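Local coordinates for protein BauA (Acinetobacter baumannii, PDB 6HCP) that probably takes up ferric preacinetobactin across the outer membrane as a TonB-dependent siderophore receptor, at residues T262-P267 and G323-S328; P270-L275 and N678-A683; G330-T335 and T393-P398. All blocks are in the same frame, centred on the assembly; numbering follows the deposited sequence. Where two conformers were deposited one is given.

The three contacts show how loops on the rim of a TonB-dependent barrel hold one another, all on what is expected to be its extracellular side. Contacts 1 and 3 are closest, their centres about 10 Å apart, and they share strand pairing: Thr324 N is 2.8 Å from Ser333 O, a probable hydrogen bond. Contact 2 lies with its centre about 17 Å from that of contact 1, and the two meet where Trp682 NE1 approaches Pro267 O at 2.8 Å. Between contacts 2 and 3 the centres are about 14 Å apart, and packing joins them, with Pro270 CG 3.5 Å from Ile395 O. The loop carrying 262-267 and 270-275 thus touches both 678-683 and 393-398.

Contact 1 (T262-P267 and G323-S328); sequences TAVGIP and GTITSS
Val264 and Ser327 bring their CA atoms to 5.8 Å where the loop 262-267 passes the turn that follows strand 320-325, and Pro267 and Ser328 approach equally closely. Val264 lays both methyl groups against the backbone of the turn. Its CG1 stands anti to the backbone N (chi1 171°) and lies 3.6 Å from Ser327 C, against the peptide that links Ser327 to Ser328. The other branch, CG2, rests on the carbonyl of Thr326, 3.6 Å from its O. Further along, Pro267 and Ile325 meet tip to tip: CG and CD of the proline both touch Ile325 CD1, with CD 3.9 Å from it, and Ile325 CG2 lies only slightly farther off. One ordered water bridges the two backbones, donating to Gly265 O at 2.9 Å and to Ile325 O at 3.0 Å. The contact also borders a second subunit: Ser328 O accepts a hydrogen bond from Asn399 of that subunit, which packs on Pro267 as well. The chemistry is that of a small apolar seam with a water link: two carbonyls, both acceptors and unable to bond each other, are joined because the water offers each of them a proton.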
ATOM      1  N   THR A 262     -10.754  29.606 -16.753  1.00 28.56           N
ATOM      2  CA  THR A 262     -11.982  29.685 -15.989  1.00 29.14           C
ATOM      3  C   THR A 262     -13.136  29.072 -16.794  1.00 33.13           C
ATOM      4  O   THR A 262     -14.030  28.492 -16.214  1.00 35.28           O
ATOM      5  CB  THR A 262     -12.291  31.131 -15.587  1.00 35.86           C
ATOM      6  OG1 THR A 262     -12.352  31.904 -16.784  1.00 38.13           O
ATOM      7  CG2 THR A 262     -11.243  31.720 -14.671  1.00 41.28           C
ATOM      8  N   ALA A 263     -13.089  29.190 -18.124  1.00 34.20           N
ATOM      9  CA  ALA A 263     -14.152  28.652 -18.998  1.00 34.88           C
ATOM     10  C   ALA A 263     -14.253  27.136 -18.827  1.00 36.56           C
ATOM     11  O   ALA A 263     -15.331  26.596 -18.695  1.00 37.99           O
ATOM     12  CB  ALA A 263     -13.898  29.023 -20.443  1.00 37.99           C
ATOM     13  N   VAL A 264     -13.106  26.462 -18.723  1.00 29.90           N
ATOM     14  CA  VAL A 264     -13.102  25.011 -18.697  1.00 31.22           C
ATOM     15  C   VAL A 264     -13.064  24.507 -17.251  1.00 34.10           C
ATOM     16  O   VAL A 264     -13.720  23.537 -16.922  1.00 31.01           O
ATOM     17  CB  VAL A 264     -11.935  24.459 -19.522  1.00 34.29           C
ATOM     18  CG1 VAL A 264     -11.761  22.956 -19.330  1.00 34.15           C
ATOM     19  CG2 VAL A 264     -12.103  24.837 -20.990  1.00 38.80           C
ATOM     20  N   GLY A 265     -12.225  25.124 -16.418  1.00 32.42           N
ATOM     21  CA  GLY A 265     -12.100  24.745 -15.028  1.00 30.50           C
ATOM     22  C   GLY A 265     -11.014  23.689 -14.820  1.00 24.44           C
ATOM     23  O   GLY A 265     -10.380  23.238 -15.779  1.00 27.73           O
ATOM     24  N   ILE A 266     -10.836  23.304 -13.556  1.00 26.62           N
ATOM     25  CA  ILE A 266      -9.833  22.344 -13.137  1.00 27.79           C
ATOM     26  C   ILE A 266     -10.514  20.996 -12.939  1.00 27.26           C
ATOM     27  O   ILE A 266     -11.319  20.825 -12.030  1.00 26.36           O
ATOM     28  CB  ILE A 266      -9.122  22.798 -11.850  1.00 24.16           C
ATOM     29  CG1 ILE A 266      -8.407  24.135 -12.065  1.00 25.40           C
ATOM     30  CG2 ILE A 266      -8.155  21.726 -11.359  1.00 25.71           C
ATOM     31  CD1 ILE A 266      -7.948  24.816 -10.825  1.00 24.33           C
ATOM     32  N   PRO A 267     -10.196  19.991 -13.761  1.00 26.79           N
ATOM     33  CA  PRO A 267     -10.768  18.662 -13.567  1.00 26.52           C
ATOM     34  C   PRO A 267     -10.040  17.932 -12.434  1.00 28.01           C
ATOM     35  O   PRO A 267      -8.976  18.357 -11.954  1.00 25.91           O
ATOM     36  CB  PRO A 267     -10.518  17.983 -14.914  1.00 30.71           C
ATOM     37  CG  PRO A 267      -9.215  18.600 -15.369  1.00 33.32           C
ATOM     38  CD  PRO A 267      -9.223  20.033 -14.851  1.00 28.24           C
ATOM     39  N   GLY A 323       1.181  22.433 -21.669  1.00 33.95           N
ATOM     40  CA  GLY A 323      -0.043  21.759 -21.930  1.00 29.63           C
ATOM     41  C   GLY A 323      -1.208  22.586 -21.427  1.00 30.20           C
ATOM     42  O   GLY A 323      -1.051  23.333 -20.485  1.00 31.15           O
ATOM     43  N   THR A 324      -2.292  22.606 -22.199  1.00 24.66           N
ATOM     44  CA  THR A 324      -3.499  23.300 -21.825  1.00 24.37           C
ATOM     45  C   THR A 324      -4.663  22.316 -21.744  1.00 28.39           C
ATOM     46  O   THR A 324      -4.964  21.635 -22.748  1.00 27.36           O
ATOM     47  CB  THR A 324      -3.830  24.418 -22.829  1.00 29.13           C
ATOM     48  OG1 THR A 324      -2.674  25.249 -22.949  1.00 28.86           O
ATOM     49  CG2 THR A 324      -5.031  25.242 -22.415  1.00 30.74           C
ATOM     50  N   ILE A 325      -5.371  22.323 -20.607  1.00 24.39           N
ATOM     51  CA  ILE A 325      -6.573  21.505 -20.470  1.00 26.10           C
ATOM     52  C   ILE A 325      -7.744  22.238 -21.135  1.00 28.17           C
ATOM     53  O   ILE A 325      -8.162  23.319 -20.687  1.00 27.08           O
ATOM     54  CB  ILE A 325      -6.874  21.176 -18.999  1.00 25.72           C
ATOM     55  CG1 ILE A 325      -5.736  20.382 -18.357  1.00 26.05           C
ATOM     56  CG2 ILE A 325      -8.223  20.458 -18.859  1.00 27.24           C
ATOM     57  CD1 ILE A 325      -5.911  20.144 -16.874  1.00 27.26           C
ATOM     58  N   THR A 326      -8.256  21.659 -22.223  1.00 26.56           N
ATOM     59  CA  THR A 326      -9.229  22.339 -23.069  1.00 27.65           C
ATOM     60  C   THR A 326     -10.640  21.775 -22.917  1.00 32.36           C
ATOM     61  O   THR A 326     -11.562  22.338 -23.485  1.00 31.90           O
ATOM     62  CB  THR A 326      -8.832  22.293 -24.545  1.00 31.95           C
ATOM     63  OG1 THR A 326      -8.793  20.928 -24.955  1.00 32.57           O
ATOM     64  CG2 THR A 326      -7.492  22.951 -24.793  1.00 32.67           C
ATOM     65  N   SER A 327     -10.812  20.719 -22.114  0.50 27.52           N
ATOM     66  CA  SER A 327     -12.167  20.205 -21.825  0.50 31.05           C
ATOM     67  C   SER A 327     -12.221  19.591 -20.426  0.50 29.43           C
ATOM     68  O   SER A 327     -11.242  19.022 -19.950  0.50 31.94           O
ATOM     69  CB  SER A 327     -12.624  19.206 -22.877  0.50 28.08           C
ATOM     70  OG  SER A 327     -13.882  18.639 -22.513  0.50 28.76           O
ATOM     71  N   SER A 328     -13.417  19.588 -19.834  1.00 33.07           N
ATOM     72  CA  SER A 328     -13.650  18.884 -18.581  1.00 34.37           C
ATOM     73  C   SER A 328     -13.576  17.365 -18.779  1.00 35.28           C
ATOM     74  O   SER A 328     -13.471  16.613 -17.803  1.00 42.27           O
ATOM     75  CB  SER A 328     -14.982  19.288 -17.994  1.00 47.78           C
ATOM     76  OG  SER A 328     -16.033  18.929 -18.876  1.00 44.34           O
TER
HETATM   77  O   HOH W   1      -8.890  24.396 -17.999  1.00 27.62           O

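Contact 2 (P270-L275 and N678-A683); sequences PKADTL and NKAYWA. With EDO (1,2-ethanediol), chain B.
Asn678 and Trp682 reach the loop 270-275 through different first torsions: Asn678 CG lies anti to its backbone N (chi1 -159°), whereas Trp682 CG lies beside its own N (-62°). The side chains of Pro270 and Trp682 cross at about a right angle, Trp682 CZ2 being 3.9 Å from Pro270 CD, while the indole NE1 is hydrogen-bonded to Pro267 O. The backbones come closest at Ala272 and Ala680, whose CA atoms are 4.3 Å apart, and Ala680 CB sits 3.3 Å from Pro270 O. Ala272 CB faces Ala680 CB at 4.2 Å, with Asn678 OD1, itself bonded to Arg696 N, and Lys679 O also against it. Within the type I turn from Lys271 to Thr274, Lys271 O is gripped by Thr274 N and by Thr274 OG1 (2.6 Å), and Lys271 NZ makes a salt bridge to Asp273 OD1 at 2.8 Å. Leu275 N donates to O1 of a bound 1,2-ethanediol, probably from the crystallisation liquor, at 2.9 Å. One water accepts from Ala272 N and donates to Asn678 O; another accepts from Asn678 ND2 and bonds Asp273 OD1 weakly. Two alanine methyl groups and the proline-indole pair supply the direct contact, and water relays the polar link.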
ATOM      1  N   PRO A 270      -5.659  13.246 -12.196  1.00 27.39           N
ATOM      2  CA  PRO A 270      -5.332  11.849 -12.481  1.00 29.88           C
ATOM      3  C   PRO A 270      -4.532  11.259 -11.320  1.00 28.86           C
ATOM      4  O   PRO A 270      -4.068  11.994 -10.434  1.00 26.49           O
ATOM      5  CB  PRO A 270      -4.440  11.913 -13.735  1.00 32.11           C
ATOM      6  CG  PRO A 270      -4.723  13.265 -14.328  1.00 32.51           C
ATOM      7  CD  PRO A 270      -5.040  14.167 -13.155  1.00 29.89           C
ATOM      8  N   LYS A 271      -4.293   9.949 -11.373  1.00 28.20           N
ATOM      9  CA  LYS A 271      -3.541   9.310 -10.296  1.00 30.08           C
ATOM     10  C   LYS A 271      -2.145   9.936 -10.215  1.00 26.06           C
ATOM     11  O   LYS A 271      -1.575  10.397 -11.230  1.00 24.84           O
ATOM     12  CB  LYS A 271      -3.527   7.785 -10.472  1.00 33.64           C
ATOM     13  CG  LYS A 271      -2.980   7.258 -11.777  1.00 38.41           C
ATOM     14  CD  LYS A 271      -3.052   5.726 -11.833  1.00 47.11           C
ATOM     15  CE  LYS A 271      -2.550   5.155 -13.143  1.00 46.76           C
ATOM     16  NZ  LYS A 271      -1.138   5.532 -13.404  1.00 59.92           N
ATOM     17  N   ALA A 272      -1.567   9.852  -9.016  1.00 26.48           N
ATOM     18  CA  ALA A 272      -0.424  10.667  -8.631  1.00 27.45           C
ATOM     19  C   ALA A 272       0.816  10.357  -9.476  1.00 31.41           C
ATOM     20  O   ALA A 272       1.679  11.230  -9.625  1.00 28.47           O
ATOM     21  CB  ALA A 272      -0.153  10.505  -7.152  1.00 27.60           C
ATOM     22  N   ASP A 273       0.921   9.143 -10.054  1.00 27.43           N
ATOM     23  CA  ASP A 273       2.127   8.772 -10.790  1.00 27.62           C
ATOM     24  C   ASP A 273       1.992   9.076 -12.292  1.00 26.68           C
ATOM     25  O   ASP A 273       2.863   8.747 -13.056  1.00 28.89           O
ATOM     26  CB  ASP A 273       2.534   7.307 -10.561  1.00 31.40           C
ATOM     27  CG  ASP A 273       1.459   6.289 -10.911  1.00 38.02           C
ATOM     28  OD1 ASP A 273       0.368   6.697 -11.337  1.00 40.15           O
ATOM     29  OD2 ASP A 273       1.703   5.085 -10.709  1.00 45.36           O
ATOM     30  N   THR A 274       0.960   9.820 -12.687  1.00 27.29           N
ATOM     31  CA  THR A 274       0.741  10.207 -14.070  1.00 25.69           C
ATOM     32  C   THR A 274       1.776  11.277 -14.467  1.00 27.41           C
ATOM     33  O   THR A 274       1.929  12.250 -13.773  1.00 27.49           O
ATOM     34  CB  THR A 274      -0.681  10.746 -14.254  1.00 28.72           C
ATOM     35  OG1 THR A 274      -1.638   9.784 -13.799  1.00 28.47           O
ATOM     36  CG2 THR A 274      -1.000  11.152 -15.671  1.00 28.47           C
ATOM     37  N   LEU A 275       2.308  11.171 -15.684  1.00 23.82           N
ATOM     38  CA  LEU A 275       3.133  12.208 -16.280  1.00 25.71           C
ATOM     39  C   LEU A 275       2.303  12.920 -17.352  1.00 29.48           C
ATOM     40  O   LEU A 275       1.878  12.312 -18.316  1.00 26.13           O
ATOM     41  CB  LEU A 275       4.382  11.581 -16.898  1.00 26.19           C
ATOM     42  CG  LEU A 275       5.307  12.582 -17.577  1.00 30.66           C
ATOM     43  CD1 LEU A 275       5.829  13.606 -16.575  1.00 29.90           C
ATOM     44  CD2 LEU A 275       6.445  11.874 -18.285  1.00 30.05           C
ATOM     45  N   ASN A 678      -0.355   7.955  -1.239  1.00 24.18           N
ATOM     46  CA  ASN A 678      -0.363   8.131  -2.709  1.00 23.27           C
ATOM     47  C   ASN A 678      -1.457   9.117  -3.122  1.00 26.50           C
ATOM     48  O   ASN A 678      -2.150   8.914  -4.121  1.00 26.73           O
ATOM     49  CB  ASN A 678      -0.511   6.806  -3.451  1.00 25.83           C
ATOM     50  CG  ASN A 678      -0.026   6.864  -4.877  1.00 29.66           C
ATOM     51  OD1 ASN A 678       0.919   7.595  -5.201  1.00 27.09           O
ATOM     52  ND2 ASN A 678      -0.720   6.152  -5.751  1.00 32.76           N
ATOM     53  N   LYS A 679      -1.585  10.198  -2.352  1.00 23.89           N
ATOM     54  CA  LYS A 679      -2.541  11.227  -2.635  1.00 24.90           C
ATOM     55  C   LYS A 679      -2.220  11.892  -3.975  1.00 24.39           C
ATOM     56  O   LYS A 679      -1.122  12.391  -4.173  1.00 25.14           O
ATOM     57  CB  LYS A 679      -2.529  12.270  -1.521  1.00 26.62           C
ATOM     58  CG  LYS A 679      -3.468  13.453  -1.731  1.00 26.87           C
ATOM     59  CD  LYS A 679      -4.948  13.089  -1.696  1.00 27.40           C
ATOM     60  CE  LYS A 679      -5.845  14.310  -1.757  1.00 29.36           C
ATOM     61  NZ  LYS A 679      -7.235  13.942  -2.110  1.00 32.10           N
ATOM     62  N   ALA A 680      -3.237  11.990  -4.835  1.00 25.62           N
ATOM     63  CA  ALA A 680      -3.178  12.766  -6.085  1.00 25.15           C
ATOM     64  C   ALA A 680      -3.636  14.199  -5.791  1.00 26.66           C
ATOM     65  O   ALA A 680      -4.735  14.408  -5.285  1.00 24.32           O
ATOM     66  CB  ALA A 680      -4.046  12.121  -7.135  1.00 27.70           C
ATOM     67  N   TYR A 681      -2.786  15.177  -6.097  1.00 23.59           N
ATOM     68  CA  TYR A 681      -3.175  16.572  -5.922  1.00 23.95           C
ATOM     69  C   TYR A 681      -2.520  17.449  -6.985  1.00 25.18           C
ATOM     70  O   TYR A 681      -1.395  17.176  -7.448  1.00 22.96           O
ATOM     71  CB  TYR A 681      -2.801  17.061  -4.519  1.00 24.53           C
ATOM     72  CG  TYR A 681      -1.326  17.075  -4.216  1.00 25.16           C
ATOM     73  CD1 TYR A 681      -0.686  15.937  -3.749  1.00 26.21           C
ATOM     74  CD2 TYR A 681      -0.559  18.227  -4.388  1.00 25.33           C
ATOM     75  CE1 TYR A 681       0.660  15.943  -3.416  1.00 23.69           C
ATOM     76  CE2 TYR A 681       0.794  18.238  -4.083  1.00 24.29           C
ATOM     77  CZ  TYR A 681       1.400  17.103  -3.566  1.00 26.25           C
ATOM     78  OH  TYR A 681       2.739  17.077  -3.308  1.00 25.49           O
ATOM     79  N   TRP A 682      -3.237  18.520  -7.338  1.00 24.29           N
ATOM     80  CA  TRP A 682      -2.719  19.632  -8.142  1.00 23.37           C
ATOM     81  C   TRP A 682      -2.060  20.640  -7.200  1.00 23.12           C
ATOM     82  O   TRP A 682      -2.625  20.977  -6.173  1.00 24.38           O
ATOM     83  CB  TRP A 682      -3.849  20.348  -8.895  1.00 25.99           C
ATOM     84  CG  TRP A 682      -4.615  19.546  -9.897  1.00 22.06           C
ATOM     85  CD1 TRP A 682      -5.964  19.323  -9.897  1.00 25.47           C
ATOM     86  CD2 TRP A 682      -4.127  19.088 -11.172  1.00 23.18           C
ATOM     87  NE1 TRP A 682      -6.324  18.665 -11.042  1.00 24.76           N
ATOM     88  CE2 TRP A 682      -5.225  18.513 -11.844  1.00 24.53           C
ATOM     89  CE3 TRP A 682      -2.855  19.011 -11.761  1.00 23.91           C
ATOM     90  CZ2 TRP A 682      -5.118  18.017 -13.139  1.00 24.51           C
ATOM     91  CZ3 TRP A 682      -2.745  18.497 -13.032  1.00 25.65           C
ATOM     92  CH2 TRP A 682      -3.864  18.004 -13.707  1.00 26.64           C
ATOM     93  N   ALA A 683      -0.981  21.255  -7.679  1.00 23.63           N
ATOM     94  CA  ALA A 683      -0.416  22.458  -7.037  1.00 22.07           C
ATOM     95  C   ALA A 683       0.264  23.283  -8.129  1.00 22.56           C
ATOM     96  O   ALA A 683       0.448  22.799  -9.244  1.00 24.44           O
ATOM     97  CB  ALA A 683       0.554  22.066  -5.956  1.00 21.80           C
TER
HETATM   98  C1  EDO B 825       0.875   8.065 -16.710  1.00 60.96           C
HETATM   99  O1  EDO B 825       1.931   8.773 -17.342  1.00 35.17           O
HETATM  100  C2  EDO B 825       0.057   7.534 -17.861  1.00 62.14           C
HETATM  101  O2  EDO B 825       0.464   8.394 -18.932  1.00 54.45           O
HETATM  102  O   HOH W   2      -2.993   8.569  -6.799  1.00 27.88           O
HETATM  103  O   HOH W   3      -1.035   5.721  -8.952  1.00 56.03           O

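Contact 3 (G330-T335 and T393-P398); sequences GTLSST and TNIYDP
Leu332 and Thr393 are joined by two backbone hydrogen bonds as an antiparallel hydrogen-bonded pair. Thr393 N donates to Leu332 O at 2.8 Å in the carbonyl plane, whereas Leu332 N reaches Thr393 O from above that carbonyl's plane, 43° out of it. A third backbone bond, Ile395 N to Gly330 O at 2.9 Å, follows beyond the non-hydrogen-bonded pair of Thr331 and Asn394, where Asn394 CA approaches Gly330 O at 3.3 Å in a CA-H...O contact.

Polar side chains and water edge the ladder. Asn394 CG is anti to the backbone N (chi1 -176°), which sets CG 3.5 Å from Gly330 O; ND2 comes 3.3 Å from Gly330 C. That amide is held at both ends: OD1 accepts from Tyr396 N in its own plane, and ND2 donates to Thr329 O and to a water shared with Thr331 OG1. Leu332 and Thr393 lie side by side, Thr393 OG1 3.5 Å from Leu332 CB, and on their face another water joins Thr393 OG1 to Ser334 OG, with a weak bond to Leu332 O.

The apolar contacts are modest. Leu332 crosses Ile395 at about a right angle, its CB 4.1 Å from Ile395 CG2. Ile395 CG1 stands 3.6 Å above the centre of the Tyr396 ring, whose CE2 also touches Gly330 CA. The ring's hydroxyl bonds Lys268 O, and the ring packs on Pro398 of a second subunit, as Pro398 does on Tyr396 of a third.

Asn394 opens both an Asx turn and a type I turn, closed by Asp397 N on Asn394 O; this combination, an Asx-motif, ends the short strand 391-394 where it pairs with the long barrel strand 331-358, in a loop lying at the subunit interfaces.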
ATOM      1  N   GLY A 330     -10.985  16.093 -20.051  1.00 30.83           N
ATOM      2  CA  GLY A 330      -9.564  15.870 -19.830  1.00 29.59           C
ATOM      3  C   GLY A 330      -8.693  16.118 -21.052  1.00 28.72           C
ATOM      4  O   GLY A 330      -7.486  15.897 -20.994  1.00 26.85           O
ATOM      5  N   THR A 331      -9.274  16.642 -22.134  1.00 29.62           N
ATOM      6  CA  THR A 331      -8.506  16.942 -23.343  1.00 28.86           C
ATOM      7  C   THR A 331      -7.351  17.906 -23.012  1.00 28.28           C
ATOM      8  O   THR A 331      -7.542  18.912 -22.335  1.00 27.67           O
ATOM      9  CB  THR A 331      -9.402  17.514 -24.449  1.00 33.75           C
ATOM     10  OG1 THR A 331     -10.505  16.616 -24.626  1.00 32.33           O
ATOM     11  CG2 THR A 331      -8.638  17.695 -25.747  1.00 32.02           C
ATOM     12  N   LEU A 332      -6.161  17.560 -23.492  1.00 26.33           N
ATOM     13  CA  LEU A 332      -4.929  18.311 -23.271  1.00 27.55           C
ATOM     14  C   LEU A 332      -4.285  18.634 -24.623  1.00 29.28           C
ATOM     15  O   LEU A 332      -4.120  17.771 -25.466  1.00 30.26           O
ATOM     16  CB  LEU A 332      -3.969  17.496 -22.400  1.00 23.64           C
ATOM     17  CG  LEU A 332      -2.721  18.233 -21.920  1.00 27.60           C
ATOM     18  CD1 LEU A 332      -3.085  19.255 -20.862  1.00 26.22           C
ATOM     19  CD2 LEU A 332      -1.674  17.271 -21.385  1.00 29.25           C
ATOM     20  N   SER A 333      -3.953  19.911 -24.814  1.00 24.16           N
ATOM     21  CA  SER A 333      -3.282  20.401 -26.009  1.00 28.67           C
ATOM     22  C   SER A 333      -1.903  20.922 -25.602  1.00 28.43           C
ATOM     23  O   SER A 333      -1.811  21.875 -24.821  1.00 26.92           O
ATOM     24  CB  SER A 333      -4.115  21.489 -26.671  1.00 32.35           C
ATOM     25  OG  SER A 333      -3.454  21.987 -27.819  1.00 30.75           O
ATOM     26  N   SER A 334      -0.849  20.282 -26.114  1.00 27.23           N
ATOM     27  CA  SER A 334       0.505  20.600 -25.727  1.00 29.33           C
ATOM     28  C   SER A 334       1.268  21.166 -26.932  1.00 30.64           C
ATOM     29  O   SER A 334       1.514  20.487 -27.927  1.00 32.12           O
ATOM     30  CB  SER A 334       1.208  19.399 -25.105  1.00 26.48           C
ATOM     31  OG  SER A 334       0.490  18.886 -23.981  1.00 28.06           O
ATOM     32  N   THR A 335       1.827  22.358 -26.749  1.00 31.16           N
ATOM     33  CA  THR A 335       2.782  22.906 -27.699  1.00 30.06           C
ATOM     34  C   THR A 335       4.187  22.482 -27.270  1.00 30.68           C
ATOM     35  O   THR A 335       4.480  22.390 -26.085  1.00 34.43           O
ATOM     36  CB  THR A 335       2.654  24.435 -27.757  1.00 33.09           C
ATOM     37  OG1 THR A 335       3.057  24.890 -26.469  1.00 37.76           O
ATOM     38  CG2 THR A 335       1.247  24.915 -28.031  1.00 33.11           C
ATOM     39  N   THR A 393      -3.748  15.112 -26.384  1.00 30.11           N
ATOM     40  CA  THR A 393      -3.849  13.916 -25.565  1.00 30.29           C
ATOM     41  C   THR A 393      -5.054  14.086 -24.641  1.00 28.62           C
ATOM     42  O   THR A 393      -5.836  15.060 -24.757  1.00 29.67           O
ATOM     43  CB  THR A 393      -2.559  13.643 -24.779  1.00 29.80           C
ATOM     44  OG1 THR A 393      -2.315  14.727 -23.870  1.00 26.83           O
ATOM     45  CG2 THR A 393      -1.354  13.462 -25.667  1.00 32.41           C
ATOM     46  N   ASN A 394      -5.165  13.187 -23.672  1.00 28.62           N
ATOM     47  CA  ASN A 394      -6.150  13.331 -22.605  1.00 28.13           C
ATOM     48  C   ASN A 394      -5.438  13.015 -21.288  1.00 25.13           C
ATOM     49  O   ASN A 394      -4.703  12.027 -21.214  1.00 26.89           O
ATOM     50  CB  ASN A 394      -7.370  12.437 -22.880  1.00 31.61           C
ATOM     51  CG  ASN A 394      -8.472  12.601 -21.864  1.00 29.28           C
ATOM     52  OD1 ASN A 394      -8.307  12.279 -20.682  1.00 28.07           O
ATOM     53  ND2 ASN A 394      -9.593  13.163 -22.296  1.00 28.70           N
ATOM     54  N   ILE A 395      -5.675  13.825 -20.248  1.00 23.99           N
ATOM     55  CA  ILE A 395      -4.926  13.674 -19.000  1.00 25.65           C
ATOM     56  C   ILE A 395      -5.226  12.322 -18.337  1.00 24.59           C
ATOM     57  O   ILE A 395      -4.433  11.876 -17.513  1.00 26.42           O
ATOM     58  CB  ILE A 395      -5.172  14.824 -18.004  1.00 27.57           C
ATOM     59  CG1 ILE A 395      -6.597  14.826 -17.456  1.00 26.55           C
ATOM     60  CG2 ILE A 395      -4.802  16.162 -18.637  1.00 31.05           C
ATOM     61  CD1 ILE A 395      -6.848  15.886 -16.414  1.00 27.84           C
ATOM     62  N   TYR A 396      -6.387  11.735 -18.623  1.00 26.98           N
ATOM     63  CA  TYR A 396      -6.749  10.472 -18.009  1.00 25.46           C
ATOM     64  C   TYR A 396      -6.340   9.268 -18.868  1.00 31.38           C
ATOM     65  O   TYR A 396      -6.595   8.131 -18.465  1.00 30.74           O
ATOM     66  CB  TYR A 396      -8.252  10.438 -17.737  1.00 30.21           C
ATOM     67  CG  TYR A 396      -8.739  11.570 -16.867  1.00 25.71           C
ATOM     68  CD1 TYR A 396      -8.331  11.678 -15.550  1.00 25.73           C
ATOM     69  CD2 TYR A 396      -9.568  12.551 -17.374  1.00 26.75           C
ATOM     70  CE1 TYR A 396      -8.717  12.747 -14.763  1.00 24.54           C
ATOM     71  CE2 TYR A 396     -10.006  13.604 -16.582  1.00 26.15           C
ATOM     72  CZ  TYR A 396      -9.554  13.718 -15.284  1.00 26.31           C
ATOM     73  OH  TYR A 396      -9.999  14.746 -14.496  1.00 26.71           O
ATOM     74  N   ASP A 397      -5.774   9.483 -20.057  1.00 28.13           N
ATOM     75  CA  ASP A 397      -5.363   8.355 -20.925  1.00 27.12           C
ATOM     76  C   ASP A 397      -4.155   7.672 -20.301  1.00 31.72           C
ATOM     77  O   ASP A 397      -3.104   8.292 -20.099  1.00 28.73           O
ATOM     78  CB  ASP A 397      -5.087   8.812 -22.361  1.00 32.79           C
ATOM     79  CG  ASP A 397      -4.923   7.724 -23.427  1.00 36.27           C
ATOM     80  OD1 ASP A 397      -4.771   6.533 -23.094  1.00 30.10           O
ATOM     81  OD2 ASP A 397      -4.829   8.097 -24.601  1.00 35.98           O
ATOM     82  N   PRO A 398      -4.189   6.327 -20.149  1.00 30.86           N
ATOM     83  CA  PRO A 398      -3.034   5.608 -19.609  1.00 28.18           C
ATOM     84  C   PRO A 398      -1.954   5.416 -20.668  1.00 25.10           C
ATOM     85  O   PRO A 398      -0.851   5.074 -20.322  1.00 29.96           O
ATOM     86  CB  PRO A 398      -3.601   4.258 -19.131  1.00 32.09           C
ATOM     87  CG  PRO A 398      -5.093   4.478 -19.082  1.00 31.29           C
ATOM     88  CD  PRO A 398      -5.393   5.489 -20.165  1.00 33.86           C
TER
HETATM   89  O   HOH W   4      -9.957  14.012 -24.939  1.00 33.77           O
HETATM   90  O   HOH W   5      -1.189  17.034 -24.961  1.00 28.00           O